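Side-chain contacts in putative hemin transport system, substrate-binding protein (Burkholderia cenocepacia J2315, PDB 5GIZ), which binds heme in the periplasm and probably delivers it to an inner-membrane ABC transporter for uptake into the cell: residues A[42-45]-A[46-49]; A[124-127]-A[128-132]. All coordinates share one frame; numbering follows the deposited sequence.

Overall arrangement
Each interaction is a local contact along one continuous stretch of chain: interaction 1 from helix 43-46 into the loop after it, interaction 2 wholly within helix 118-141. Their centres lie 24 Å apart, and their nearest atoms are about 11 Å apart. Interaction 1 is a surface contact, and interaction 2 is partly buried. Both touch helix 13-23: P42, A44, A45 and L48 touch F20, and L124 touches A21 and L22. Their chemistry differs. In interaction 1 a long salt bridge and a water join D43 to K46, and R47 folds back over the helix. In interaction 2 regular i to i+4 backbone bonds run along the helix, with buried L124 and F128 and exposed arginines.

Interaction 1 (A[42-45]-A[46-49]); sequences PDAA and KRLP
R47 folds back over the short helix and meets A44 and D43. Its CB lies 3.6 Å from A44 O. CG is anti to the carbonyl carbon (chi1 -75°) and sits 3.4 Å from D43 O. The chain then bends at chi3 (-73°), and one face of the guanidinium lies over A44 CA, offset toward the rim. At the tip, NH2 reaches A44 CB at 3.6 Å, and NH1 stays near the backbone of D43. The grip on A44 is thus van der Waals contact.

Helix 43-46 is short, with P42 at its N-cap position after a cis peptide bond. P42 O takes two backbone donors, A45 N and K46 N. R47 N bonds to D43 O. The turn then ends in a bond from L48 N to A45 O at 3.1 Å; here the donor stands above the carbonyl plane. The turn packs on F20 of helix 13-23 through L48 and A45. The A45 side chain is about 7 Å from the heme-binding residue G13, near the heme site, though no heme is bound in this model.

On the exposed side D43 and K46 run side by side. Their salt bridge, OD1 to NZ, is long at 3.8 Å. Water 1 spans the pair: it donates to D43 OD1 at 2.9 Å and accepts a weak bond from K46 NZ, which also has a weak bond to T40 O.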
ATOM      1  N   PRO A  42       3.280   8.527   9.057  1.00 11.94           N
ATOM      2  CA  PRO A  42       3.528   8.300  10.477  1.00 12.78           C
ATOM      3  C   PRO A  42       2.533   9.086  11.335  1.00 12.49           C
ATOM      4  O   PRO A  42       1.466   9.493  10.854  1.00 11.83           O
ATOM      5  CB  PRO A  42       4.947   8.808  10.629  1.00 12.49           C
ATOM      6  CG  PRO A  42       5.051   9.938   9.619  1.00 12.64           C
ATOM      7  CD  PRO A  42       4.144   9.592   8.487  1.00 12.48           C
ATOM      8  N   ASP A  43       2.832   9.297  12.611  1.00 14.58           N
ATOM      9  CA  ASP A  43       1.851  10.013  13.485  1.00 15.51           C
ATOM     10  C   ASP A  43       1.489  11.413  12.969  1.00 15.06           C
ATOM     11  O   ASP A  43       0.352  11.841  13.055  1.00 15.20           O
ATOM     12  CB  ASP A  43       2.389  10.174  14.899  1.00 17.49           C
ATOM     13  CG  ASP A  43       2.403   8.882  15.679  1.00 20.24           C
ATOM     14  OD1 ASP A  43       1.722   7.903  15.284  1.00 22.03           O
ATOM     15  OD2 ASP A  43       3.120   8.830  16.726  1.00 24.65           O
ATOM     16  N   ALA A  44       2.439  12.079  12.306  1.00 15.92           N
ATOM     17  CA  ALA A  44       2.168  13.386  11.720  1.00 15.38           C
ATOM     18  C   ALA A  44       1.103  13.356  10.626  1.00 16.76           C
ATOM     19  O   ALA A  44       0.398  14.350  10.393  1.00 16.91           O
ATOM     20  CB  ALA A  44       3.467  13.977  11.129  1.00 15.74           C
ATOM     21  N   ALA A  45       0.994  12.228   9.914  1.00 15.63           N
ATOM     22  CA  ALA A  45      -0.015  12.086   8.871  1.00 16.48           C
ATOM     23  C   ALA A  45      -1.380  11.876   9.479  1.00 17.49           C
ATOM     24  O   ALA A  45      -2.405  12.434   9.033  1.00 15.95           O
ATOM     25  CB  ALA A  45       0.330  10.891   7.937  1.00 16.75           C
ATOM     26  N   LYS A  46      -1.407  10.991  10.474  1.00 17.38           N
ATOM     27  CA  LYS A  46      -2.634  10.671  11.167  1.00 20.09           C
ATOM     28  C   LYS A  46      -3.336  11.915  11.744  1.00 19.02           C
ATOM     29  O   LYS A  46      -4.563  12.014  11.613  1.00 20.42           O
ATOM     30  CB  LYS A  46      -2.381   9.596  12.248  1.00 22.89           C
ATOM     31  CG  LYS A  46      -3.673   9.070  12.849  1.00 27.35           C
ATOM     32  CD  LYS A  46      -3.436   7.979  13.895  1.00 31.31           C
ATOM     33  CE  LYS A  46      -2.853   6.705  13.297  1.00 35.14           C
ATOM     34  NZ  LYS A  46      -1.412   6.568  13.650  1.00 37.18           N
ATOM     35  N   ARG A  47      -2.541  12.861  12.266  1.00 18.75           N
ATOM     36  CA  ARG A  47      -2.944  14.201  12.731  1.00 20.71           C
ATOM     37  C   ARG A  47      -3.579  15.171  11.698  1.00 19.40           C
ATOM     38  O   ARG A  47      -4.253  16.113  12.076  1.00 18.22           O
ATOM     39  CB  ARG A  47      -1.699  14.988  13.232  1.00 24.42           C
ATOM     40  CG  ARG A  47      -1.176  14.527  14.584  1.00 27.53           C
ATOM     41  CD  ARG A  47      -0.386  15.626  15.275  1.00 30.46           C
ATOM     42  NE  ARG A  47       0.933  15.896  14.719  1.00 32.07           N
ATOM     43  CZ  ARG A  47       2.033  15.161  14.933  1.00 31.26           C
ATOM     44  NH1 ARG A  47       2.002  14.056  15.663  1.00 35.18           N
ATOM     45  NH2 ARG A  47       3.174  15.536  14.388  1.00 35.46           N
ATOM     46  N   LEU A  48      -3.262  15.036  10.427  1.00 16.67           N
ATOM     47  CA  LEU A  48      -3.722  15.994   9.414  1.00 15.15           C
ATOM     48  C   LEU A  48      -5.240  15.889   9.306  1.00 13.95           C
ATOM     49  O   LEU A  48      -5.771  14.770   9.239  1.00 14.99           O
ATOM     50  CB  LEU A  48      -3.152  15.611   8.064  1.00 14.02           C
ATOM     51  CG  LEU A  48      -1.650  15.736   7.907  1.00 13.70           C
ATOM     52  CD1 LEU A  48      -1.284  15.118   6.554  1.00 14.84           C
ATOM     53  CD2 LEU A  48      -1.173  17.180   8.019  1.00 14.39           C
ATOM     54  N   PRO A  49      -5.951  17.036   9.219  1.00 12.92           N
ATOM     55  CA  PRO A  49      -7.374  16.978   8.877  1.00 13.01           C
ATOM     56  C   PRO A  49      -7.579  16.219   7.558  1.00 13.07           C
ATOM     57  O   PRO A  49      -6.760  16.349   6.614  1.00 13.55           O
ATOM     58  CB  PRO A  49      -7.769  18.443   8.748  1.00 13.16           C
ATOM     59  CG  PRO A  49      -6.770  19.183   9.575  1.00 13.39           C
ATOM     60  CD  PRO A  49      -5.491  18.404   9.483  1.00 13.49           C
TER
HETATM   61  O   HOH W   1       1.341   6.423  12.854  1.00 31.43           O

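Interaction 2 (A[124-127]-A[128-132]); sequences LLQR and FDRDW
F128 N donates to L124 O at 2.9 Å, and the bond is nearly straight (171°). The CB of F128 packs beside the same oxygen. The F128 ring leads away from this turn, toward V101, V104 and I108 of helix 101-114 and P256 of helix 255-269. L124, also buried, faces A21 and L22 of helix 13-23.

One residue on, D129 N bonds to L125 O at 2.9 Å. The D129 side chain turns back along the helix, with CG anti to the carbonyl carbon (chi1 -74°). This places D129 CG 3.2 Å from L125 O. The carboxylate is set between two neighbours: L125 CG is 3.9 Å from OD2, and OD1 lies in plane at the edge of the F128 ring. Its main polar partner is R105 of helix 101-114, which forms a salt bridge to OD2 and probably offsets its charge beside the carbonyl oxygen.

The exposed side carries two arginines. R130 bends at chi3 (62°) and lays one face of its guanidinium over R127 CA, offset toward the rim. Its NH2 is 3.7 Å from R127 CG. R127 folds back the same way, with one guanidinium face over L124 CA, so both groups reach three residues toward the start of the helix. The like charges stay apart, with R127 NE 5.7 Å from R130 NH2.

With one side packed and the other charged, this is an amphipathic helix. Such a long helix joining two lobes is the hallmark of the heme- and siderophore-binding class of periplasmic binding proteins.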
ATOM      1  N   LEU A 124      17.039  10.551   0.614  1.00 15.69           N
ATOM      2  CA  LEU A 124      16.024   9.502   0.876  1.00 14.90           C
ATOM      3  C   LEU A 124      16.166   8.360  -0.132  1.00 14.64           C
ATOM      4  O   LEU A 124      16.090   7.190   0.225  1.00 14.43           O
ATOM      5  CB  LEU A 124      14.628  10.072   0.811  1.00 14.89           C
ATOM      6  CG  LEU A 124      13.457   9.095   1.015  1.00 14.69           C
ATOM      7  CD1 LEU A 124      13.602   8.288   2.319  1.00 15.05           C
ATOM      8  CD2 LEU A 124      12.112   9.799   0.960  1.00 14.63           C
ATOM      9  N   LEU A 125      16.408   8.680  -1.405  1.00 15.07           N
ATOM     10  CA  LEU A 125      16.549   7.642  -2.417  1.00 14.83           C
ATOM     11  C   LEU A 125      17.763   6.742  -2.136  1.00 15.03           C
ATOM     12  O   LEU A 125      17.727   5.545  -2.300  1.00 14.04           O
ATOM     13  CB  LEU A 125      16.612   8.280  -3.834  1.00 15.82           C
ATOM     14  CG  LEU A 125      16.609   7.260  -4.976  1.00 16.67           C
ATOM     15  CD1 LEU A 125      15.269   6.542  -5.017  1.00 17.16           C
ATOM     16  CD2 LEU A 125      16.908   7.911  -6.308  1.00 17.23           C
ATOM     17  N   GLN A 126      18.858   7.347  -1.717  0.80 14.31           N
ATOM     18  CA  GLN A 126      20.042   6.597  -1.426  0.80 15.50           C
ATOM     19  C   GLN A 126      19.799   5.633  -0.252  0.80 15.34           C
ATOM     20  O   GLN A 126      20.193   4.487  -0.310  0.80 15.14           O
ATOM     21  CB  GLN A 126      21.154   7.578  -1.160  0.80 17.08           C
ATOM     22  CG  GLN A 126      22.462   6.976  -0.770  0.80 18.78           C
ATOM     23  CD  GLN A 126      23.442   8.080  -0.364  0.80 20.88           C
ATOM     24  OE1 GLN A 126      23.283   8.716   0.678  0.80 26.04           O
ATOM     25  NE2 GLN A 126      24.373   8.354  -1.190  0.80 21.94           N
ATOM     26  N   ARG A 127      19.096   6.088   0.788  1.00 15.73           N
ATOM     27  CA  ARG A 127      18.755   5.216   1.946  1.00 17.24           C
ATOM     28  C   ARG A 127      17.835   4.084   1.524  1.00 15.49           C
ATOM     29  O   ARG A 127      18.040   2.909   1.835  1.00 15.14           O
ATOM     30  CB  ARG A 127      18.024   6.010   3.061  1.00 21.17           C
ATOM     31  CG  ARG A 127      18.814   7.155   3.657  1.00 27.52           C
ATOM     32  CD  ARG A 127      18.363   7.591   5.053  1.00 33.86           C
ATOM     33  NE  ARG A 127      16.970   8.035   5.177  1.00 39.81           N
ATOM     34  CZ  ARG A 127      16.500   9.239   4.841  1.00 43.58           C
ATOM     35  NH1 ARG A 127      17.284  10.193   4.317  1.00 44.07           N
ATOM     36  NH2 ARG A 127      15.211   9.493   5.036  1.00 49.54           N
ATOM     37  N   PHE A 128      16.776   4.454   0.805  1.00 13.56           N
ATOM     38  CA  PHE A 128      15.826   3.517   0.288  1.00 12.67           C
ATOM     39  C   PHE A 128      16.521   2.427  -0.533  1.00 12.37           C
ATOM     40  O   PHE A 128      16.275   1.226  -0.338  1.00 11.96           O
ATOM     41  CB  PHE A 128      14.774   4.253  -0.541  1.00 12.37           C
ATOM     42  CG  PHE A 128      13.782   3.359  -1.150  1.00 12.27           C
ATOM     43  CD1 PHE A 128      14.017   2.782  -2.382  1.00 12.34           C
ATOM     44  CD2 PHE A 128      12.566   3.096  -0.524  1.00 12.23           C
ATOM     45  CE1 PHE A 128      13.096   1.984  -3.003  1.00 12.55           C
ATOM     46  CE2 PHE A 128      11.640   2.294  -1.130  1.00 12.51           C
ATOM     47  CZ  PHE A 128      11.882   1.728  -2.377  1.00 12.31           C
ATOM     48  N   ASP A 129      17.405   2.837  -1.439  1.00 12.44           N
ATOM     49  CA  ASP A 129      18.096   1.883  -2.308  1.00 12.81           C
ATOM     50  C   ASP A 129      19.002   0.926  -1.560  1.00 13.12           C
ATOM     51  O   ASP A 129      19.039  -0.249  -1.861  1.00 13.22           O
ATOM     52  CB  ASP A 129      18.921   2.606  -3.376  1.00 13.16           C
ATOM     53  CG  ASP A 129      18.077   3.216  -4.483  1.00 13.58           C
ATOM     54  OD1 ASP A 129      16.854   2.942  -4.575  1.00 13.42           O
ATOM     55  OD2 ASP A 129      18.628   3.985  -5.341  1.00 13.81           O
ATOM     56  N   ARG A 130      19.658   1.422  -0.495  1.00 14.10           N
ATOM     57  CA  ARG A 130      20.481   0.577   0.360  1.00 15.38           C
ATOM     58  C   ARG A 130      19.584  -0.417   1.084  1.00 14.35           C
ATOM     59  O   ARG A 130      19.876  -1.614   1.147  1.00 14.18           O
ATOM     60  CB  ARG A 130      21.271   1.473   1.330  1.00 17.67           C
ATOM     61  CG  ARG A 130      22.218   0.764   2.255  1.00 20.81           C
ATOM     62  CD  ARG A 130      23.107   1.800   2.934  1.00 23.53           C
ATOM     63  NE  ARG A 130      22.382   2.781   3.776  1.00 26.42           N
ATOM     64  CZ  ARG A 130      22.339   4.113   3.605  1.00 28.86           C
ATOM     65  NH1 ARG A 130      22.973   4.729   2.597  1.00 30.81           N
ATOM     66  NH2 ARG A 130      21.649   4.863   4.483  1.00 29.25           N
ATOM     67  N   ASP A 131      18.502   0.082   1.646  1.00 13.44           N
ATOM     68  CA  ASP A 131      17.598  -0.814   2.335  1.00 13.39           C
ATOM     69  C   ASP A 131      16.967  -1.846   1.398  1.00 12.50           C
ATOM     70  O   ASP A 131      16.739  -3.021   1.768  1.00 12.72           O
ATOM     71  CB  ASP A 131      16.506  -0.037   3.049  1.00 14.13           C
ATOM     72  CG  ASP A 131      17.027   0.784   4.214  1.00 15.96           C
ATOM     73  OD1 ASP A 131      18.135   0.573   4.708  1.00 19.11           O
ATOM     74  OD2 ASP A 131      16.308   1.648   4.674  1.00 17.99           O
ATOM     75  N   TRP A 132      16.641  -1.405   0.188  1.00 11.76           N
ATOM     76  CA  TRP A 132      16.078  -2.326  -0.784  1.00 11.50           C
ATOM     77  C   TRP A 132      17.043  -3.476  -1.124  1.00 12.19           C
ATOM     78  O   TRP A 132      16.648  -4.629  -1.204  1.00 11.91           O
ATOM     79  CB  TRP A 132      15.666  -1.583  -2.011  1.00 11.35           C
ATOM     80  CG  TRP A 132      15.004  -2.472  -3.031  1.00 11.39           C
ATOM     81  CD1 TRP A 132      15.426  -2.678  -4.281  1.00 12.18           C
ATOM     82  CD2 TRP A 132      13.806  -3.251  -2.876  1.00 11.40           C
ATOM     83  NE1 TRP A 132      14.594  -3.547  -4.924  1.00 12.30           N
ATOM     84  CE2 TRP A 132      13.601  -3.935  -4.081  1.00 12.31           C
ATOM     85  CE3 TRP A 132      12.926  -3.459  -1.825  1.00 11.93           C
ATOM     86  CZ2 TRP A 132      12.513  -4.757  -4.310  1.00 12.85           C
ATOM     87  CZ3 TRP A 132      11.856  -4.328  -2.030  1.00 12.25           C
ATOM     88  CH2 TRP A 132      11.642  -4.937  -3.282  1.00 12.62           C
TER